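Local coordinates for protein glycerol-3-phosphate dehydrogenase [NAD(+)] 1 (Saccharomyces cerevisiae, PDB 4FGW) that catalyses the NAD-dependent interconversion of dihydroxyacetone phosphate and sn-glycerol 3-phosphate, supporting the glycerol production that protects yeast cells from water loss under hyperosmotic stress, at residues F35-I40 with E62-I67; G46-K51 with E187-H192; T196-H201 with F227-I232; D234-S239 with M282-S287. All coordinates share one frame; numbering follows the deposited sequence.

Interaction 1 of 4, residues F35-I40 with E62-I67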
loop_
_atom_site.group_PDB
_atom_site.type_symbol
_atom_site.label_atom_id
_atom_site.label_comp_id
_atom_site.label_asym_id
_atom_site.label_seq_id
_atom_site.Cartn_x
_atom_site.Cartn_y
_atom_site.Cartn_z
ATOM N N PHE A 35 5.117 7.245 36.502
ATOM C CA PHE A 35 4.853 5.881 36.042
ATOM C C PHE A 35 6.076 4.979 35.938
ATOM O O PHE A 35 7.005 5.267 35.181
ATOM C CB PHE A 35 4.028 5.872 34.744
ATOM C CG PHE A 35 2.711 6.611 34.820
ATOM C CD1 PHE A 35 1.689 6.165 35.656
ATOM C CD2 PHE A 35 2.485 7.742 34.044
ATOM C CE1 PHE A 35 0.473 6.855 35.733
ATOM C CE2 PHE A 35 1.267 8.431 34.118
ATOM C CZ PHE A 35 0.269 7.981 34.960
ATOM N N LYS A 36 6.068 3.880 36.710
ATOM C CA LYS A 36 7.123 2.869 36.705
ATOM C C LYS A 36 6.810 1.892 35.566
ATOM O O LYS A 36 5.691 1.377 35.491
ATOM C CB LYS A 36 7.180 2.153 38.060
ATOM C CG LYS A 36 8.596 1.810 38.512
ATOM C CD LYS A 36 8.650 1.393 39.984
ATOM C CE LYS A 36 8.931 2.551 40.916
ATOM N NZ LYS A 36 9.045 2.103 42.329
ATOM N N VAL A 37 7.772 1.689 34.647
ATOM C CA VAL A 37 7.577 0.823 33.474
ATOM C C VAL A 37 8.424 -0.456 33.539
ATOM O O VAL A 37 9.620 -0.397 33.830
ATOM C CB VAL A 37 7.766 1.573 32.119
ATOM C CG1 VAL A 37 7.097 0.819 30.967
ATOM C CG2 VAL A 37 7.243 3.008 32.183
ATOM N N THR A 38 7.791 -1.606 33.254
ATOM C CA THR A 38 8.435 -2.919 33.192
ATOM C C THR A 38 8.128 -3.591 31.853
ATOM O O THR A 38 6.981 -3.596 31.400
ATOM C CB THR A 38 8.068 -3.792 34.410
ATOM O OG1 THR A 38 8.545 -3.163 35.603
ATOM C CG2 THR A 38 8.636 -5.214 34.324
ATOM N N VAL A 39 9.166 -4.163 31.234
ATOM C CA VAL A 39 9.073 -4.900 29.977
ATOM C C VAL A 39 9.261 -6.395 30.278
ATOM O O VAL A 39 10.284 -6.787 30.849
ATOM C CB VAL A 39 10.081 -4.378 28.914
ATOM C CG1 VAL A 39 9.989 -5.176 27.610
ATOM C CG2 VAL A 39 9.869 -2.894 28.645
ATOM N N ILE A 40 8.262 -7.218 29.925
ATOM C CA ILE A 40 8.328 -8.677 30.090
ATOM C C ILE A 40 8.746 -9.213 28.711
ATOM O O ILE A 40 7.899 -9.277 27.812
ATOM C CB ILE A 40 6.961 -9.265 30.576
ATOM C CG1 ILE A 40 6.411 -8.578 31.866
ATOM C CG2 ILE A 40 7.004 -10.797 30.704
ATOM C CD1 ILE A 40 7.285 -8.583 33.138
ATOM N N GLU A 62 9.160 13.902 34.821
ATOM C CA GLU A 62 7.941 14.372 35.488
ATOM C C GLU A 62 6.745 13.437 35.206
ATOM O O GLU A 62 5.712 13.539 35.873
ATOM C CB GLU A 62 7.637 15.839 35.088
ATOM C CG GLU A 62 7.032 16.056 33.699
ATOM C CD GLU A 62 7.862 15.810 32.444
ATOM O OE1 GLU A 62 7.277 15.895 31.340
ATOM O OE2 GLU A 62 9.084 15.557 32.549
ATOM N N VAL A 63 6.898 12.539 34.206
ATOM C CA VAL A 63 5.870 11.589 33.761
ATOM C C VAL A 63 6.210 10.146 34.161
ATOM O O VAL A 63 5.357 9.454 34.720
ATOM C CB VAL A 63 5.573 11.722 32.241
ATOM C CG1 VAL A 63 4.456 10.776 31.804
ATOM C CG2 VAL A 63 5.222 13.162 31.872
ATOM N N PHE A 64 7.441 9.696 33.871
ATOM C CA PHE A 64 7.861 8.329 34.169
ATOM C C PHE A 64 8.992 8.243 35.174
ATOM O O PHE A 64 9.847 9.132 35.222
ATOM C CB PHE A 64 8.261 7.589 32.875
ATOM C CG PHE A 64 7.276 7.694 31.736
ATOM C CD1 PHE A 64 6.102 6.948 31.738
ATOM C CD2 PHE A 64 7.525 8.533 30.657
ATOM C CE1 PHE A 64 5.189 7.051 30.689
ATOM C CE2 PHE A 64 6.610 8.637 29.605
ATOM C CZ PHE A 64 5.449 7.895 29.628
ATOM N N ALA A 65 9.024 7.135 35.939
ATOM C CA ALA A 65 10.068 6.825 36.924
ATOM C C ALA A 65 11.411 6.664 36.175
ATOM O O ALA A 65 11.391 6.294 34.998
ATOM C CB ALA A 65 9.720 5.549 37.680
ATOM N N PRO A 66 12.572 6.996 36.788
ATOM C CA PRO A 66 13.840 6.938 36.034
ATOM C C PRO A 66 14.250 5.575 35.487
ATOM O O PRO A 66 14.702 5.501 34.351
ATOM C CB PRO A 66 14.876 7.488 37.029
ATOM C CG PRO A 66 14.086 8.229 38.043
ATOM C CD PRO A 66 12.797 7.491 38.161
ATOM N N ILE A 67 14.078 4.510 36.291
ATOM C CA ILE A 67 14.485 3.135 35.989
ATOM C C ILE A 67 13.389 2.316 35.307
ATOM O O ILE A 67 12.232 2.347 35.735
ATOM C CB ILE A 67 15.017 2.422 37.273
ATOM C CG1 ILE A 67 15.870 3.354 38.151
ATOM C CG2 ILE A 67 15.771 1.135 36.949
ATOM C CD1 ILE A 67 15.198 3.741 39.472
#
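Val63 meets strand 35-40, the first of the Rossmann sheet, through its backbone: its carbonyl O takes the N-H of Phe35, N to O 2.8 Å. Its CG1 also reaches Phe35 CD2, at 4.3 Å, while lying over the centre of the ring of the next residue, Phe64. Phe64 is the parallel partner of Phe35, and the two aromatic side chains leave the sheet on the same face. Phe64 CG stands anti to the carbonyl carbon (chi1 -49°), beside the backbone N. Its ring atom CD1 comes within 3.8 Å of Phe35 CB; Val37 CG2 approaches the same CD1 at 4.1 Å. Helices 44-59 and 215-222 cover this face, with Cys57, Val217 and Leu221 touching the Phe64 side chain. Ala65 then returns a bond, its N to Phe35 O at 2.9 Å. Its CB turns to the other strand and packs on Lys36 CA, 3.9 Å away. The chain turns a corner at Pro66, and strand 67-71 then continues alongside, Gln69 hydrogen-bonding to the backbone of Val37. Two backbone bonds thus hold Phe35 by both its N-H and its C=O, fixing the register of the two segments, while the grip between side chains is wholly apolar.

Interaction 2 of 4, residues G46-K51 with E187-H192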
loop_
_atom_site.group_PDB
_atom_site.type_symbol
_atom_site.label_atom_id
_atom_site.label_comp_id
_atom_site.label_asym_id
_atom_site.label_seq_id
_atom_site.Cartn_x
_atom_site.Cartn_y
_atom_site.Cartn_z
ATOM N N GLY A 46 11.873 -7.462 22.590
ATOM C CA GLY A 46 11.798 -7.147 24.012
ATOM C C GLY A 46 12.858 -6.173 24.483
ATOM O O GLY A 46 12.526 -5.191 25.154
ATOM N N THR A 47 14.141 -6.436 24.131
ATOM C CA THR A 47 15.287 -5.588 24.498
ATOM C C THR A 47 15.204 -4.241 23.779
ATOM O O THR A 47 15.482 -3.203 24.383
ATOM C CB THR A 47 16.619 -6.307 24.224
ATOM O OG1 THR A 47 16.550 -7.630 24.737
ATOM C CG2 THR A 47 17.815 -5.589 24.825
ATOM N N THR A 48 14.817 -4.272 22.491
ATOM C CA THR A 48 14.663 -3.098 21.641
ATOM C C THR A 48 13.583 -2.164 22.200
ATOM O O THR A 48 13.857 -0.982 22.396
ATOM C CB THR A 48 14.421 -3.525 20.184
ATOM O OG1 THR A 48 15.459 -4.417 19.772
ATOM C CG2 THR A 48 14.366 -2.347 19.241
ATOM N N ILE A 49 12.383 -2.700 22.495
ATOM C CA ILE A 49 11.299 -1.894 23.049
ATOM C C ILE A 49 11.630 -1.322 24.431
ATOM O O ILE A 49 11.235 -0.197 24.734
ATOM C CB ILE A 49 9.895 -2.552 22.902
ATOM C CG1 ILE A 49 8.852 -1.542 22.391
ATOM C CG2 ILE A 49 9.418 -3.252 24.172
ATOM C CD1 ILE A 49 8.888 -1.273 20.889
ATOM N N ALA A 50 12.421 -2.072 25.226
ATOM C CA ALA A 50 12.890 -1.685 26.555
ATOM C C ALA A 50 13.911 -0.542 26.471
ATOM O O ALA A 50 13.965 0.289 27.376
ATOM C CB ALA A 50 13.496 -2.883 27.252
ATOM N N LYS A 51 14.704 -0.497 25.372
ATOM C CA LYS A 51 15.695 0.548 25.088
ATOM C C LYS A 51 14.951 1.850 24.740
ATOM O O LYS A 51 15.322 2.917 25.237
ATOM C CB LYS A 51 16.617 0.109 23.932
ATOM C CG LYS A 51 17.663 1.140 23.508
ATOM C CD LYS A 51 18.404 0.693 22.257
ATOM C CE LYS A 51 19.400 1.709 21.758
ATOM N NZ LYS A 51 18.758 2.786 20.963
ATOM N N GLU A 187 16.414 -3.125 13.181
ATOM C CA GLU A 187 16.450 -1.779 12.611
ATOM C C GLU A 187 16.118 -0.702 13.639
ATOM O O GLU A 187 16.800 0.325 13.665
ATOM C CB GLU A 187 15.555 -1.671 11.366
ATOM C CG GLU A 187 16.095 -2.446 10.176
ATOM C CD GLU A 187 15.617 -1.914 8.843
ATOM O OE1 GLU A 187 16.437 -1.297 8.121
ATOM O OE2 GLU A 187 14.413 -2.081 8.534
ATOM N N VAL A 188 15.082 -0.934 14.485
ATOM C CA VAL A 188 14.678 0.002 15.550
ATOM C C VAL A 188 15.850 0.186 16.535
ATOM O O VAL A 188 16.131 1.318 16.932
ATOM C CB VAL A 188 13.356 -0.400 16.286
ATOM C CG1 VAL A 188 12.955 0.643 17.331
ATOM C CG2 VAL A 188 12.213 -0.640 15.311
ATOM N N ALA A 189 16.545 -0.927 16.893
ATOM C CA ALA A 189 17.707 -0.939 17.799
ATOM C C ALA A 189 18.864 -0.131 17.218
ATOM O O ALA A 189 19.460 0.666 17.930
ATOM C CB ALA A 189 18.149 -2.370 18.078
ATOM N N GLN A 190 19.124 -0.289 15.903
ATOM C CA GLN A 190 20.160 0.429 15.159
ATOM C C GLN A 190 19.774 1.897 14.927
ATOM O O GLN A 190 20.551 2.656 14.342
ATOM C CB GLN A 190 20.403 -0.254 13.809
ATOM C CG GLN A 190 21.378 -1.408 13.869
ATOM C CD GLN A 190 21.611 -1.959 12.488
ATOM O OE1 GLN A 190 22.531 -1.545 11.776
ATOM N NE2 GLN A 190 20.775 -2.900 12.075
ATOM N N GLU A 191 18.561 2.282 15.364
ATOM C CA GLU A 191 17.975 3.618 15.228
ATOM C C GLU A 191 17.711 4.005 13.771
ATOM O O GLU A 191 17.761 5.186 13.416
ATOM C CB GLU A 191 18.741 4.687 16.034
ATOM C CG GLU A 191 18.758 4.401 17.525
ATOM C CD GLU A 191 19.416 5.426 18.427
ATOM O OE1 GLU A 191 19.958 6.432 17.910
ATOM O OE2 GLU A 191 19.389 5.219 19.661
ATOM N N HIS A 192 17.421 2.990 12.928
ATOM C CA HIS A 192 17.048 3.174 11.525
ATOM C C HIS A 192 15.575 3.573 11.547
ATOM O O HIS A 192 14.761 2.884 12.170
ATOM C CB HIS A 192 17.244 1.877 10.720
ATOM C CG HIS A 192 18.670 1.484 10.472
ATOM N ND1 HIS A 192 19.729 2.149 11.071
ATOM C CD2 HIS A 192 19.162 0.480 9.709
ATOM C CE1 HIS A 192 20.822 1.535 10.648
ATOM N NE2 HIS A 192 20.531 0.529 9.823
#
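Thr48 lays its methyl against the last turn of helix 185-189, CG2 lying 3.7 Å from Val188 CB and 3.5 Å from Ala189 N. The helix that carries it, 44-59, is the first of the Rossmann fold and begins within the glycine-rich GxGxxG motif, whose last glycine, Gly46, lies in its first turn; by similarity, Gly46 belongs to the NAD(+) site, as does Ala185 at the start of the opposing helix. CG2 of Thr48 stands anti to the backbone N, which carries the methyl outward to the other helix, and OG1 (chi1 -54°) lies beside that N. From there the hydroxyl bonds to Asn44 O one turn back, with a weak second bond to Ala185 O, and it rests 3.8 Å from Ala189 CB. The polar end of this buried threonine is therefore served mainly by its own helix, while its methyl does the packing. Val188 also leans on Trp45 and Val52 of helix 44-59 and on Phe227.

One turn further along, Lys51 runs out extended as far as CE and bends only at its last torsion, chi4 -81°, to bring NZ to Glu191. That glutamate has positive phi and closes helix 185-189 in a Schellman motif, with His192 N bonded to Glu187 O at 2.8 Å. The two long side chains cross at about a right angle. Glu55 forms a second salt bridge to the ammonium, which probably keeps the lysine charged in largely buried surroundings. Lys51 NZ meets Glu191 OE2 at 2.8 Å on the anti lone pair, the side away from OE1.

Interaction 3 of 4, residues T196-H201 with F227-I232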
loop_
_atom_site.group_PDB
_atom_site.type_symbol
_atom_site.label_atom_id
_atom_site.label_comp_id
_atom_site.label_asym_id
_atom_site.label_seq_id
_atom_site.Cartn_x
_atom_site.Cartn_y
_atom_site.Cartn_z
ATOM N N THR A 196 5.490 2.929 14.110
ATOM C CA THR A 196 4.628 1.977 14.793
ATOM C C THR A 196 3.316 2.629 15.187
ATOM O O THR A 196 3.249 3.849 15.382
ATOM C CB THR A 196 5.322 1.237 15.967
ATOM O OG1 THR A 196 4.704 -0.037 16.109
ATOM C CG2 THR A 196 5.227 1.988 17.304
ATOM N N THR A 197 2.282 1.788 15.326
ATOM C CA THR A 197 0.983 2.188 15.837
ATOM C C THR A 197 0.907 1.603 17.247
ATOM O O THR A 197 1.361 0.477 17.483
ATOM C CB THR A 197 -0.175 1.629 15.000
ATOM O OG1 THR A 197 0.153 1.611 13.614
ATOM C CG2 THR A 197 -1.466 2.386 15.234
ATOM N N VAL A 198 0.367 2.401 18.178
ATOM C CA VAL A 198 0.064 2.001 19.540
ATOM C C VAL A 198 -1.449 2.191 19.666
ATOM O O VAL A 198 -1.957 3.286 19.413
ATOM C CB VAL A 198 0.856 2.763 20.642
ATOM C CG1 VAL A 198 0.437 2.288 22.037
ATOM C CG2 VAL A 198 2.358 2.590 20.461
ATOM N N ALA A 199 -2.171 1.111 20.004
ATOM C CA ALA A 199 -3.622 1.159 20.181
ATOM C C ALA A 199 -3.996 0.841 21.609
ATOM O O ALA A 199 -3.451 -0.092 22.194
ATOM C CB ALA A 199 -4.309 0.212 19.224
ATOM N N TYR A 200 -4.910 1.629 22.185
ATOM C CA TYR A 200 -5.354 1.460 23.571
ATOM C C TYR A 200 -6.706 2.130 23.773
ATOM O O TYR A 200 -6.875 3.309 23.444
ATOM C CB TYR A 200 -4.300 2.063 24.524
ATOM C CG TYR A 200 -4.600 1.961 26.002
ATOM C CD1 TYR A 200 -4.252 0.824 26.727
ATOM C CD2 TYR A 200 -5.138 3.039 26.699
ATOM C CE1 TYR A 200 -4.491 0.741 28.098
ATOM C CE2 TYR A 200 -5.378 2.968 28.070
ATOM C CZ TYR A 200 -5.057 1.815 28.765
ATOM O OH TYR A 200 -5.299 1.744 30.117
ATOM N N HIS A 201 -7.673 1.370 24.295
ATOM C CA HIS A 201 -8.994 1.898 24.620
ATOM C C HIS A 201 -8.898 2.407 26.043
ATOM O O HIS A 201 -8.543 1.637 26.943
ATOM C CB HIS A 201 -10.085 0.811 24.532
ATOM C CG HIS A 201 -10.395 0.368 23.136
ATOM N ND1 HIS A 201 -10.066 -0.904 22.692
ATOM C CD2 HIS A 201 -10.996 1.042 22.125
ATOM C CE1 HIS A 201 -10.476 -0.965 21.436
ATOM N NE2 HIS A 201 -11.035 0.185 21.046
ATOM N N PHE A 227 11.747 6.535 15.614
ATOM C CA PHE A 227 10.636 5.590 15.772
ATOM C C PHE A 227 9.342 6.365 15.969
ATOM O O PHE A 227 8.957 6.653 17.114
ATOM C CB PHE A 227 10.931 4.661 16.975
ATOM C CG PHE A 227 10.065 3.437 17.151
ATOM C CD1 PHE A 227 9.939 2.499 16.127
ATOM C CD2 PHE A 227 9.465 3.164 18.375
ATOM C CE1 PHE A 227 9.192 1.334 16.314
ATOM C CE2 PHE A 227 8.727 1.994 18.560
ATOM C CZ PHE A 227 8.610 1.080 17.533
ATOM N N HIS A 228 8.693 6.740 14.847
ATOM C CA HIS A 228 7.457 7.522 14.868
ATOM C C HIS A 228 6.281 6.709 15.398
ATOM O O HIS A 228 6.047 5.587 14.948
ATOM C CB HIS A 228 7.153 8.132 13.490
ATOM C CG HIS A 228 8.012 9.305 13.118
ATOM N ND1 HIS A 228 9.149 9.632 13.831
ATOM C CD2 HIS A 228 7.868 10.184 12.105
ATOM C CE1 HIS A 228 9.650 10.703 13.239
ATOM N NE2 HIS A 228 8.917 11.066 12.192
ATOM N N VAL A 229 5.567 7.275 16.382
ATOM C CA VAL A 229 4.440 6.619 17.026
ATOM C C VAL A 229 3.132 7.350 16.773
ATOM O O VAL A 229 3.053 8.568 16.944
ATOM C CB VAL A 229 4.722 6.372 18.550
ATOM C CG1 VAL A 229 3.472 5.955 19.319
ATOM C CG2 VAL A 229 5.824 5.332 18.736
ATOM N N SER A 230 2.106 6.592 16.367
ATOM C CA SER A 230 0.742 7.084 16.198
ATOM C C SER A 230 -0.107 6.310 17.211
ATOM O O SER A 230 -0.095 5.080 17.201
ATOM C CB SER A 230 0.249 6.844 14.778
ATOM O OG SER A 230 -1.144 7.092 14.690
ATOM N N VAL A 231 -0.784 7.025 18.114
ATOM C CA VAL A 231 -1.616 6.424 19.157
ATOM C C VAL A 231 -3.097 6.506 18.792
ATOM O O VAL A 231 -3.617 7.592 18.532
ATOM C CB VAL A 231 -1.337 6.956 20.591
ATOM C CG1 VAL A 231 -1.925 6.017 21.644
ATOM C CG2 VAL A 231 0.155 7.149 20.829
ATOM N N ILE A 232 -3.765 5.345 18.765
ATOM C CA ILE A 232 -5.189 5.212 18.432
ATOM C C ILE A 232 -5.917 4.358 19.481
ATOM O O ILE A 232 -5.300 3.935 20.462
ATOM C CB ILE A 232 -5.395 4.687 16.972
ATOM C CG1 ILE A 232 -4.788 3.276 16.767
ATOM C CG2 ILE A 232 -4.879 5.699 15.934
ATOM C CD1 ILE A 232 -5.389 2.463 15.644
#
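Thr196 OG1 is anti to the backbone N (chi1 -152°), which leaves CG2 in the crowded position between N and the carbonyl carbon; from there the methyl meets both Phe227 CZ, at 3.5 Å, and Val229 CG2, at 3.7 Å. Thr196 and Val229 lie side by side and point the same way. On the opposite face, Ile232 CG1 also sits between its N and carbonyl carbon (chi1 62°), coming 3.8 Å from Thr197 CG2 and 4.0 Å from Ala199 CB. Between these layers the strands run parallel, their axes 4.7 Å apart at an angle of 25°. Five backbone bonds join them, from Thr196 N to His228 O at 2.8 Å through to Tyr200 N and Ile232 O. Val198 shares the Thr196 face and tucks CG2 against Val229 CG1 at 3.7 Å. The hydroxyls are served from outside: Thr197 OG1 bonds to Ala297 N, Ser230 OG to Glu295.

This is a beta-alpha-beta unit. Helix 215-222 links the strands and covers the valine face, Phe222 touching Val198 and Val229, whereas Ile238 of helix 235-257 packs on Ala199 and Ile232. Strand 227-232 ends the eight-stranded sheet within this chain, His228 bonding through NE2 to Pro380 O of the second subunit, and strand 194-199 pairs antiparallel with 175-180 on its other side.

Interaction 4 of 4, residues D234-S239 with M282-S287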
loop_
_atom_site.group_PDB
_atom_site.type_symbol
_atom_site.label_atom_id
_atom_site.label_comp_id
_atom_site.label_asym_id
_atom_site.label_seq_id
_atom_site.Cartn_x
_atom_site.Cartn_y
_atom_site.Cartn_z
ATOM N N ASP A 234 -8.347 1.672 18.322
ATOM C CA ASP A 234 -8.594 0.397 17.656
ATOM C C ASP A 234 -7.530 -0.696 17.855
ATOM O O ASP A 234 -6.673 -0.913 16.992
ATOM C CB ASP A 234 -8.985 0.632 16.181
ATOM C CG ASP A 234 -9.569 -0.558 15.438
ATOM O OD1 ASP A 234 -9.847 -1.592 16.086
ATOM O OD2 ASP A 234 -9.747 -0.455 14.208
ATOM N N VAL A 235 -7.626 -1.407 19.004
ATOM C CA VAL A 235 -6.762 -2.527 19.393
ATOM C C VAL A 235 -7.001 -3.721 18.450
ATOM O O VAL A 235 -6.045 -4.395 18.069
ATOM C CB VAL A 235 -6.913 -2.903 20.907
ATOM C CG1 VAL A 235 -6.145 -4.172 21.262
ATOM C CG2 VAL A 235 -6.477 -1.753 21.811
ATOM N N ALA A 236 -8.264 -3.969 18.066
ATOM C CA ALA A 236 -8.627 -5.069 17.167
ATOM C C ALA A 236 -8.004 -4.923 15.756
ATOM O O ALA A 236 -7.371 -5.870 15.284
ATOM C CB ALA A 236 -10.137 -5.190 17.079
ATOM N N GLY A 237 -8.155 -3.741 15.137
ATOM C CA GLY A 237 -7.641 -3.422 13.802
ATOM C C GLY A 237 -6.153 -3.646 13.636
ATOM O O GLY A 237 -5.737 -4.382 12.736
ATOM N N ILE A 238 -5.361 -3.089 14.527
ATOM C CA ILE A 238 -3.930 -3.264 14.443
ATOM C C ILE A 238 -3.439 -4.691 14.658
ATOM O O ILE A 238 -2.438 -5.077 14.104
ATOM C CB ILE A 238 -3.208 -2.225 15.292
ATOM C CG1 ILE A 238 -2.663 -2.782 16.588
ATOM C CG2 ILE A 238 -4.148 -1.172 15.646
ATOM C CD1 ILE A 238 -1.828 -1.794 17.318
ATOM N N SER A 239 -4.194 -5.469 15.418
ATOM C CA SER A 239 -3.921 -6.886 15.688
ATOM C C SER A 239 -4.171 -7.858 14.542
ATOM O O SER A 239 -3.353 -8.751 14.321
ATOM C CB SER A 239 -4.677 -7.345 16.929
ATOM O OG SER A 239 -4.450 -6.458 18.011
ATOM N N MET A 282 -16.120 -7.682 10.147
ATOM C CA MET A 282 -17.046 -8.811 10.242
ATOM C C MET A 282 -16.942 -9.473 11.622
ATOM O O MET A 282 -17.969 -9.793 12.217
ATOM C CB MET A 282 -16.746 -9.836 9.134
ATOM C CG MET A 282 -17.817 -10.891 8.955
ATOM S SD MET A 282 -17.415 -12.082 7.650
ATOM C CE MET A 282 -17.710 -11.079 6.175
ATOM N N PHE A 283 -15.707 -9.673 12.121
ATOM C CA PHE A 283 -15.433 -10.355 13.385
ATOM C C PHE A 283 -15.077 -9.470 14.576
ATOM O O PHE A 283 -15.192 -9.919 15.718
ATOM C CB PHE A 283 -14.405 -11.483 13.172
ATOM C CG PHE A 283 -14.837 -12.457 12.100
ATOM C CD1 PHE A 283 -14.225 -12.461 10.852
ATOM C CD2 PHE A 283 -15.908 -13.321 12.310
ATOM C CE1 PHE A 283 -14.653 -13.335 9.846
ATOM C CE2 PHE A 283 -16.338 -14.185 11.305
ATOM C CZ PHE A 283 -15.700 -14.199 10.085
ATOM N N PHE A 284 -14.770 -8.203 14.336
ATOM C CA PHE A 284 -14.537 -7.238 15.410
ATOM C C PHE A 284 -15.177 -5.889 15.106
ATOM O O PHE A 284 -14.591 -4.847 15.300
ATOM C CB PHE A 284 -13.052 -7.038 15.641
ATOM C CG PHE A 284 -12.330 -8.273 16.047
ATOM C CD1 PHE A 284 -11.955 -8.465 17.350
ATOM C CD2 PHE A 284 -12.008 -9.231 15.124
ATOM C CE1 PHE A 284 -11.288 -9.588 17.723
ATOM C CE2 PHE A 284 -11.342 -10.349 15.501
ATOM C CZ PHE A 284 -10.981 -10.527 16.802
ATOM N N PRO A 285 -16.401 -5.939 14.635
ATOM C CA PRO A 285 -17.167 -4.774 14.209
ATOM C C PRO A 285 -16.892 -3.459 14.902
ATOM O O PRO A 285 -17.329 -2.460 14.373
ATOM C CB PRO A 285 -18.609 -5.195 14.498
ATOM C CG PRO A 285 -18.548 -6.660 14.776
ATOM C CD PRO A 285 -17.234 -6.879 15.384
ATOM N N GLU A 286 -16.232 -3.421 16.039
ATOM C CA GLU A 286 -15.914 -2.129 16.609
ATOM C C GLU A 286 -14.633 -1.584 15.980
ATOM O O GLU A 286 -14.050 -0.618 16.441
ATOM C CB GLU A 286 -15.771 -2.230 18.112
ATOM C CG GLU A 286 -17.059 -2.555 18.819
ATOM C CD GLU A 286 -17.964 -1.360 18.971
ATOM O OE1 GLU A 286 -17.972 -0.770 20.063
ATOM O OE2 GLU A 286 -18.676 -1.018 18.009
ATOM N N SER A 287 -14.204 -2.220 14.910
ATOM C CA SER A 287 -12.969 -1.861 14.263
ATOM C C SER A 287 -13.193 -0.796 13.225
ATOM O O SER A 287 -14.149 -0.872 12.477
ATOM C CB SER A 287 -12.401 -3.078 13.588
ATOM O OG SER A 287 -11.022 -2.979 13.534
#
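Ser287 gives its hydroxyl to Asp234: OG meets OD2 at 2.9 Å on the syn lone pair, the side of the other oxygen, and OD1 is only slightly farther from it, at 3.1 Å. Beside this polar pair, Ala236 CB packs on Phe284, 3.7 Å from CB and 3.8 Å from CD1. Asp234 is the N-cap of helix 235-257, the first long helix of the C-terminal domain. Its CG stands anti to the backbone N (chi1 -167°), and OD1 accepts the N-H of Gly237 at 2.9 Å, from above the carboxylate plane. Ser287 comes just after the end of helix 261-283, and its OG, likewise anti to its own N, has a second bond with Tyr292 OH. OD2 of Asp234 also takes Arg288 N and Thr291 OG1. One buried carboxylate thus serves two helix starts: OD1 caps helix 235-257, while OD2 gathers three donors, Ser287 OG and Arg288 N just before helix 289-294 and Thr291 OG1 in its first turn. Such a set of donors, with the helix N-terminus beside it, probably stabilises the aspartate in its charged form.

Overall arrangement
Interactions 1, 2 and 3 belong to the NAD-binding Rossmann part and interaction 4 to the C-terminal helical part. Along the chain 1 and 2 interlock, since helix 44-59 connects the two segments of interaction 1; 3 and 4 follow in series. Interactions 1 and 3 reach the same sheet, their centres about 18 Å apart. Interaction 2 touches both: Val39 packs on Gly46, Ile49 and Ala50, and Phe227 on Val188 and Ile49. Interaction 3 then meets 4 where Ala199 and Tyr200 pack on Val235, with centres about 15 Å apart. A continuous set of contacts therefore runs from the first strand, past the predicted cofactor turn, to the helix that bears the probable proton acceptor, Lys245.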